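MFP2b (Ascaris suum, PDB 2BJR) is thought to enhance the polymerization of major sperm protein that drives amoeboid motility of nematode sperm, and carries a bound zinc ion. Local coordinates at residues E274-E277 / A278-G281; L317-G321 / K322-G326; S18-P21 / D22-K26. All coordinates share one frame; numbering follows the deposited sequence.

Interaction 1. Residues E274-E277 / A278-G281; sequences ELPE and AIRG
Arg280 folds back over the turn that precedes it and donates from NH1 to the carbonyl oxygen of Leu275, 2.8 Å away. The bond is fairly straight, 156° at the hydrogen, and the oxygen sits at the edge of the guanidinium, practically in its plane. With CG lodged between the backbone N and the carbonyl carbon (chi1 68°) and an extended chain from there to NE, the side chain reaches back across Glu277, whose CA lies 3.4 Å above one guanidinium face.

Beneath this the backbone closes tightly. Pro276 O accepts from Ile279 N at 3.1 Å, forming a beta turn of roughly type I, while weak bonds run from Arg280 N to the carbonyls of both Pro276 and Glu277. The proline ring adds an apolar contact, its CD meeting Ile279 CD1 at 3.8 Å. Ile279 also touches Tyr173, and its side chain lies about 9 Å from that of the zinc ligand Cys174.

The carboxylates make the looser, more exposed side. Glu277 OE2 is 3.6 Å from Arg280 NH2 but well out of the guanidinium plane, a salt bridge of charge alone, and its stronger partner is Lys362. Glu274 OE2 stands over the opposite face, 4.5 Å from Arg280 NH1, without receiving an N-H. Arg280 NH2 has a further salt bridge with Asp283.

The bond to the Leu275 carbonyl, together with the Asp283 salt bridge, therefore holds the guanidinium in position, whereas the glutamates would probably add a weaker, undirected attraction, that of Glu277 shared with Lys362.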
loop_
_atom_site.group_PDB
_atom_site.type_symbol
_atom_site.label_atom_id
_atom_site.label_comp_id
_atom_site.label_asym_id
_atom_site.label_seq_id
_atom_site.Cartn_x
_atom_site.Cartn_y
_atom_site.Cartn_z
ATOM N N GLU A 274 6.940 -4.036 10.817
ATOM C CA GLU A 274 8.281 -3.640 11.213
ATOM C C GLU A 274 9.211 -4.632 10.553
ATOM O O GLU A 274 9.149 -5.860 10.819
ATOM C CB GLU A 274 8.421 -3.718 12.743
ATOM C CG GLU A 274 9.773 -3.307 13.289
ATOM C CD GLU A 274 9.694 -3.184 14.804
ATOM O OE1 GLU A 274 9.443 -4.220 15.447
ATOM O OE2 GLU A 274 9.822 -2.050 15.332
ATOM N N LEU A 275 10.063 -4.102 9.694
ATOM C CA LEU A 275 11.004 -4.908 8.969
ATOM C C LEU A 275 12.108 -5.432 9.878
ATOM O O LEU A 275 12.337 -4.878 10.926
ATOM C CB LEU A 275 11.621 -4.071 7.891
ATOM C CG LEU A 275 10.582 -3.683 6.845
ATOM C CD1 LEU A 275 11.190 -2.681 5.924
ATOM C CD2 LEU A 275 10.105 -4.948 6.103
ATOM N N PRO A 276 12.781 -6.494 9.469
ATOM C CA PRO A 276 13.956 -6.969 10.221
ATOM C C PRO A 276 15.009 -5.865 10.340
ATOM O O PRO A 276 15.242 -5.122 9.388
ATOM C CB PRO A 276 14.471 -8.120 9.346
ATOM C CG PRO A 276 13.255 -8.585 8.612
ATOM C CD PRO A 276 12.547 -7.298 8.252
ATOM N N GLU A 277 15.658 -5.741 11.492
ATOM C CA GLU A 277 16.501 -4.565 11.713
ATOM C C GLU A 277 17.603 -4.433 10.659
ATOM O O GLU A 277 17.928 -3.320 10.221
ATOM C CB GLU A 277 17.132 -4.551 13.108
ATOM C CG GLU A 277 17.845 -3.218 13.401
ATOM C CD GLU A 277 17.958 -2.896 14.889
ATOM O OE1 GLU A 277 18.065 -3.849 15.683
ATOM O OE2 GLU A 277 17.949 -1.679 15.276
ATOM N N ALA A 278 18.136 -5.570 10.221
ATOM C CA ALA A 278 19.252 -5.578 9.292
ATOM C C ALA A 278 18.925 -4.988 7.922
ATOM O O ALA A 278 19.830 -4.529 7.242
ATOM C CB ALA A 278 19.790 -6.999 9.126
ATOM N N ILE A 279 17.656 -4.974 7.500
ATOM C CA ILE A 279 17.344 -4.425 6.178
ATOM C C ILE A 279 16.675 -3.050 6.193
ATOM O O ILE A 279 16.582 -2.408 5.155
ATOM C CB ILE A 279 16.483 -5.405 5.342
ATOM C CG1 ILE A 279 15.032 -5.401 5.814
ATOM C CG2 ILE A 279 17.123 -6.832 5.291
ATOM C CD1 ILE A 279 14.170 -6.313 4.941
ATOM N N ARG A 280 16.257 -2.586 7.365
ATOM C CA ARG A 280 15.506 -1.347 7.438
ATOM C C ARG A 280 16.395 -0.134 7.624
ATOM O O ARG A 280 17.449 -0.220 8.265
ATOM C CB ARG A 280 14.473 -1.398 8.541
ATOM C CG ARG A 280 14.971 -1.423 9.926
ATOM C CD ARG A 280 13.886 -1.743 10.915
ATOM N NE ARG A 280 14.300 -1.517 12.314
ATOM C CZ ARG A 280 14.073 -2.347 13.317
ATOM N NH1 ARG A 280 13.426 -3.487 13.150
ATOM N NH2 ARG A 280 14.494 -2.025 14.527
ATOM N N GLY A 281 15.957 0.992 7.088
ATOM C CA GLY A 281 16.722 2.205 7.133
ATOM C C GLY A 281 16.195 3.167 8.174
ATOM O O GLY A 281 16.575 4.304 8.165
#

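Interaction 2. Residues L317-G321 / K322-G326; sequences LIVDG and KEILG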
loop_
_atom_site.group_PDB
_atom_site.type_symbol
_atom_site.label_atom_id
_atom_site.label_comp_id
_atom_site.label_asym_id
_atom_site.label_seq_id
_atom_site.Cartn_x
_atom_site.Cartn_y
_atom_site.Cartn_z
ATOM N N LEU A 317 -4.757 7.729 21.347
ATOM C CA LEU A 317 -5.465 8.786 22.046
ATOM C C LEU A 317 -5.663 8.382 23.497
ATOM O O LEU A 317 -5.740 7.196 23.806
ATOM C CB LEU A 317 -6.856 8.990 21.438
ATOM C CG LEU A 317 -6.951 9.792 20.141
ATOM C CD1 LEU A 317 -6.249 9.072 19.035
ATOM C CD2 LEU A 317 -8.401 10.074 19.804
ATOM N N ILE A 318 -5.756 9.381 24.372
ATOM C CA ILE A 318 -6.186 9.175 25.746
ATOM C C ILE A 318 -7.628 9.648 25.882
ATOM O O ILE A 318 -7.898 10.834 25.743
ATOM C CB ILE A 318 -5.300 9.977 26.732
ATOM C CG1 ILE A 318 -3.829 9.630 26.552
ATOM C CG2 ILE A 318 -5.752 9.744 28.164
ATOM C CD1 ILE A 318 -3.507 8.162 26.694
ATOM N N VAL A 319 -8.537 8.714 26.115
ATOM C CA VAL A 319 -9.969 8.951 26.185
ATOM C C VAL A 319 -10.496 8.318 27.474
ATOM O O VAL A 319 -10.347 7.104 27.697
ATOM C CB VAL A 319 -10.684 8.293 24.982
ATOM C CG1 VAL A 319 -12.240 8.388 25.110
ATOM C CG2 VAL A 319 -10.236 8.910 23.735
ATOM N N ASP A 320 -11.094 9.131 28.345
ATOM C CA ASP A 320 -11.610 8.620 29.609
ATOM C C ASP A 320 -10.445 8.037 30.410
ATOM O O ASP A 320 -10.596 7.038 31.089
ATOM C CB ASP A 320 -12.681 7.527 29.372
ATOM C CG ASP A 320 -13.995 8.074 28.777
ATOM O OD1 ASP A 320 -14.211 9.316 28.808
ATOM O OD2 ASP A 320 -14.865 7.314 28.253
ATOM N N GLY A 321 -9.271 8.635 30.312
ATOM C CA GLY A 321 -8.089 8.114 30.987
ATOM C C GLY A 321 -7.497 6.809 30.448
ATOM O O GLY A 321 -6.537 6.295 30.999
ATOM N N LYS A 322 -8.027 6.303 29.337
ATOM C CA LYS A 322 -7.580 5.037 28.747
ATOM C C LYS A 322 -6.908 5.276 27.395
ATOM O O LYS A 322 -7.190 6.264 26.712
ATOM C CB LYS A 322 -8.783 4.124 28.543
ATOM C CG LYS A 322 -9.534 3.768 29.844
ATOM C CD LYS A 322 -8.597 3.054 30.824
ATOM C CE LYS A 322 -9.346 2.532 32.059
ATOM N NZ LYS A 322 -8.443 1.802 32.978
ATOM N N GLU A 323 -6.037 4.350 27.038
ATOM C CA GLU A 323 -5.261 4.367 25.802
ATOM C C GLU A 323 -6.003 3.610 24.711
ATOM O O GLU A 323 -6.486 2.527 24.969
ATOM C CB GLU A 323 -3.950 3.672 26.044
ATOM C CG GLU A 323 -3.050 4.395 27.040
ATOM C CD GLU A 323 -2.020 3.511 27.693
ATOM O OE1 GLU A 323 -2.134 2.281 27.619
ATOM O OE2 GLU A 323 -1.075 4.083 28.284
ATOM N N ILE A 324 -6.039 4.156 23.497
ATOM C CA ILE A 324 -6.821 3.580 22.399
ATOM C C ILE A 324 -6.274 4.044 21.063
ATOM O O ILE A 324 -6.085 5.233 20.834
ATOM C CB ILE A 324 -8.307 3.897 22.562
ATOM C CG1 ILE A 324 -9.155 3.302 21.424
ATOM C CG2 ILE A 324 -8.549 5.394 22.657
ATOM C CD1 ILE A 324 -9.189 1.833 21.456
ATOM N N LEU A 325 -6.012 3.082 20.173
ATOM C CA LEU A 325 -5.389 3.361 18.901
ATOM C C LEU A 325 -6.392 3.846 17.825
ATOM O O LEU A 325 -7.396 3.175 17.532
ATOM C CB LEU A 325 -4.653 2.126 18.415
ATOM C CG LEU A 325 -3.951 2.209 17.079
ATOM C CD1 LEU A 325 -2.870 3.271 17.122
ATOM C CD2 LEU A 325 -3.330 0.896 16.617
ATOM N N GLY A 326 -6.064 5.003 17.258
ATOM C CA GLY A 326 -6.795 5.570 16.125
ATOM C C GLY A 326 -5.888 6.401 15.228
ATOM O O GLY A 326 -4.829 5.958 14.799
#
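A beta hairpin with a two-residue loop joins strands 313-319 and 322-329, closed by a type I' turn from Val319 to Lys322. Asp320 and Gly321 form its corner, both with positive phi (61° and 70°). Val319 and Lys322 exchange two backbone hydrogen bonds: Val319 N to Lys322 O at 2.9 Å and Lys322 N to Val319 O at 3.0 Å. Further along, Leu317 and Ile324 make a second hydrogen-bonded pair, with Leu317 N reaching Ile324 O at 2.9 Å. Between them lies the non-hydrogen-bonded pair Ile318 and Glu323, whose side chains run alongside each other in the same direction, Ile318 CD1 against Glu323 CG at 3.8 Å. The carboxylate of Glu323 goes on to a salt bridge with Arg216.

The other face carries Leu317, Val319 and Ile324, all buried and all touching Ile337 of the adjacent strand 334-339. Lys322 starts from this same face, but its chain leads away to a salt bridge with Asp219. Ile324 directs CG1 anti to its backbone nitrogen (chi1 -180°), which leaves CG2 wedged between N and the carbonyl carbon and turned to the partner strand. This methyl lies 3.5 Å from Leu317 O and meets Val319 CG2 at 4.0 Å.

Interaction 3. Residues S18-P21 / D22-K26; sequences SPFP and DNPVK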
loop_
_atom_site.group_PDB
_atom_site.type_symbol
_atom_site.label_atom_id
_atom_site.label_comp_id
_atom_site.label_asym_id
_atom_site.label_seq_id
_atom_site.Cartn_x
_atom_site.Cartn_y
_atom_site.Cartn_z
ATOM N N SER A 18 -15.865 -5.906 -4.452
ATOM C CA SER A 18 -15.541 -6.879 -3.423
ATOM C C SER A 18 -14.055 -6.708 -2.997
ATOM O O SER A 18 -13.283 -6.060 -3.667
ATOM C CB SER A 18 -15.783 -8.312 -3.937
ATOM O OG SER A 18 -17.179 -8.589 -4.040
ATOM N N PRO A 19 -13.661 -7.277 -1.878
ATOM C CA PRO A 19 -12.253 -7.170 -1.452
ATOM C C PRO A 19 -11.250 -7.739 -2.408
ATOM O O PRO A 19 -11.569 -8.581 -3.261
ATOM C CB PRO A 19 -12.232 -7.903 -0.116
ATOM C CG PRO A 19 -13.603 -7.835 0.384
ATOM C CD PRO A 19 -14.478 -7.985 -0.874
ATOM N N PHE A 20 -9.999 -7.254 -2.295
ATOM C CA PHE A 20 -8.939 -7.701 -3.149
ATOM C C PHE A 20 -8.626 -9.150 -2.935
ATOM O O PHE A 20 -8.787 -9.661 -1.837
ATOM C CB PHE A 20 -7.630 -6.913 -2.934
ATOM C CG PHE A 20 -7.612 -5.574 -3.607
ATOM C CD1 PHE A 20 -8.315 -4.506 -3.049
ATOM C CD2 PHE A 20 -6.910 -5.400 -4.764
ATOM C CE1 PHE A 20 -8.303 -3.309 -3.649
ATOM C CE2 PHE A 20 -6.885 -4.216 -5.387
ATOM C CZ PHE A 20 -7.589 -3.143 -4.818
ATOM N N PRO A 21 -8.135 -9.797 -3.985
ATOM C CA PRO A 21 -7.570 -11.145 -3.850
ATOM C C PRO A 21 -6.294 -11.147 -2.993
ATOM O O PRO A 21 -5.703 -10.088 -2.721
ATOM C CB PRO A 21 -7.233 -11.527 -5.276
ATOM C CG PRO A 21 -7.085 -10.140 -6.024
ATOM C CD PRO A 21 -8.053 -9.283 -5.368
ATOM N N ASP A 22 -5.845 -12.343 -2.622
ATOM C CA ASP A 22 -4.589 -12.462 -1.898
ATOM C C ASP A 22 -3.430 -11.872 -2.631
ATOM O O ASP A 22 -3.316 -11.963 -3.860
ATOM C CB ASP A 22 -4.229 -13.928 -1.651
ATOM C CG ASP A 22 -5.134 -14.602 -0.649
ATOM O OD1 ASP A 22 -5.931 -13.985 0.099
ATOM O OD2 ASP A 22 -5.088 -15.837 -0.577
ATOM N N ASN A 23 -2.528 -11.286 -1.865
ATOM C CA ASN A 23 -1.238 -10.853 -2.387
ATOM C C ASN A 23 -1.207 -10.033 -3.707
ATOM O O ASN A 23 -0.452 -10.339 -4.629
ATOM C CB ASN A 23 -0.331 -12.067 -2.521
ATOM C CG ASN A 23 -0.144 -12.758 -1.202
ATOM O OD1 ASN A 23 0.570 -12.251 -0.328
ATOM N ND2 ASN A 23 -0.833 -13.844 -1.010
ATOM N N PRO A 24 -1.983 -8.966 -3.780
ATOM C CA PRO A 24 -2.008 -8.152 -5.004
ATOM C C PRO A 24 -0.706 -7.353 -5.179
ATOM O O PRO A 24 -0.019 -7.059 -4.174
ATOM C CB PRO A 24 -3.225 -7.261 -4.777
ATOM C CG PRO A 24 -3.172 -7.039 -3.301
ATOM C CD PRO A 24 -2.864 -8.424 -2.749
ATOM N N VAL A 25 -0.313 -7.053 -6.401
ATOM C CA VAL A 25 0.943 -6.390 -6.625
ATOM C C VAL A 25 0.674 -4.887 -6.707
ATOM O O VAL A 25 -0.090 -4.430 -7.560
ATOM C CB VAL A 25 1.639 -6.907 -7.859
ATOM C CG1 VAL A 25 2.886 -6.047 -8.205
ATOM C CG2 VAL A 25 2.014 -8.388 -7.684
ATOM N N LYS A 26 1.299 -4.124 -5.806
ATOM C CA LYS A 26 1.226 -2.656 -5.875
ATOM C C LYS A 26 2.077 -2.023 -6.929
ATOM O O LYS A 26 3.153 -2.499 -7.223
ATOM C CB LYS A 26 1.677 -2.071 -4.519
ATOM C CG LYS A 26 0.902 -2.675 -3.409
ATOM C CD LYS A 26 1.163 -1.930 -2.144
ATOM C CE LYS A 26 0.005 -1.101 -1.693
ATOM N NZ LYS A 26 0.367 -0.515 -0.361
#
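Phe20 and Pro24 meet where the chain turns a corner, the ring atom CD2 of Phe20 lying 4.1 Å from CB of Pro24. The two side chains cross at about a right angle, and the proline carbon approaches the aromatic ring obliquely. Phe20 has CG beside its backbone nitrogen (chi1 -79°), a setting that turns the ring toward the proline. A second contact comes from the intervening corner: Pro21 O rests 3.3 Å from CD of Pro24 and 4.0 Å from its CG. Because the nitrogen of Pro24 bears no hydrogen, it cannot close this bend with the usual backbone bond, and the carbonyl instead lies against the ring carbons.

The course of the backbone sets up both contacts. Pro21 and Asp22 have polyproline-II-like backbones, then Asn23 takes a left-handed conformation that turns the path and brings Pro24 round to Phe20. Asp22 projects from the outside of the bend, away from the preceding residues.

Farther out, Tyr34 meets the Phe20 ring with planes at about 40°, and Val79 of strand 76-81 touches both Pro21 and Pro24. Asp22 is anchored by two salt bridges, from OD2 to Lys83 and from OD1 to Arg199, the latter also donating to Phe20 O. Arg199 belongs to strand 194-199, in the second of the protein's two motility-protein regions, so the bend is tied to both.

Pro21 to Pro24 thus forms an open, distorted beta turn near type II, within a proline-rich connection between strands 10-15 and 34-40.

Along the chain the order is interaction 3, interaction 1, interaction 2. Interaction 3 belongs to the first motility-protein region, in the connection between strands 10-15 and 34-40 of one antiparallel sheet; the other two belong to the second. Interaction 1 is the loop leading from strand 268-274 of one sheet to strand 282-288 of the next, and interaction 2 is a hairpin of that latter sheet. Centres lie about 24 Å (1 and 3), 29 Å (1 and 2) and 32 Å (2 and 3) apart, and none touch. The three thus mark separate kinds of connection in a mainly beta protein: a bend between strands of one sheet that also contacts the second region, a link between sheets, and a hairpin between neighbouring strands.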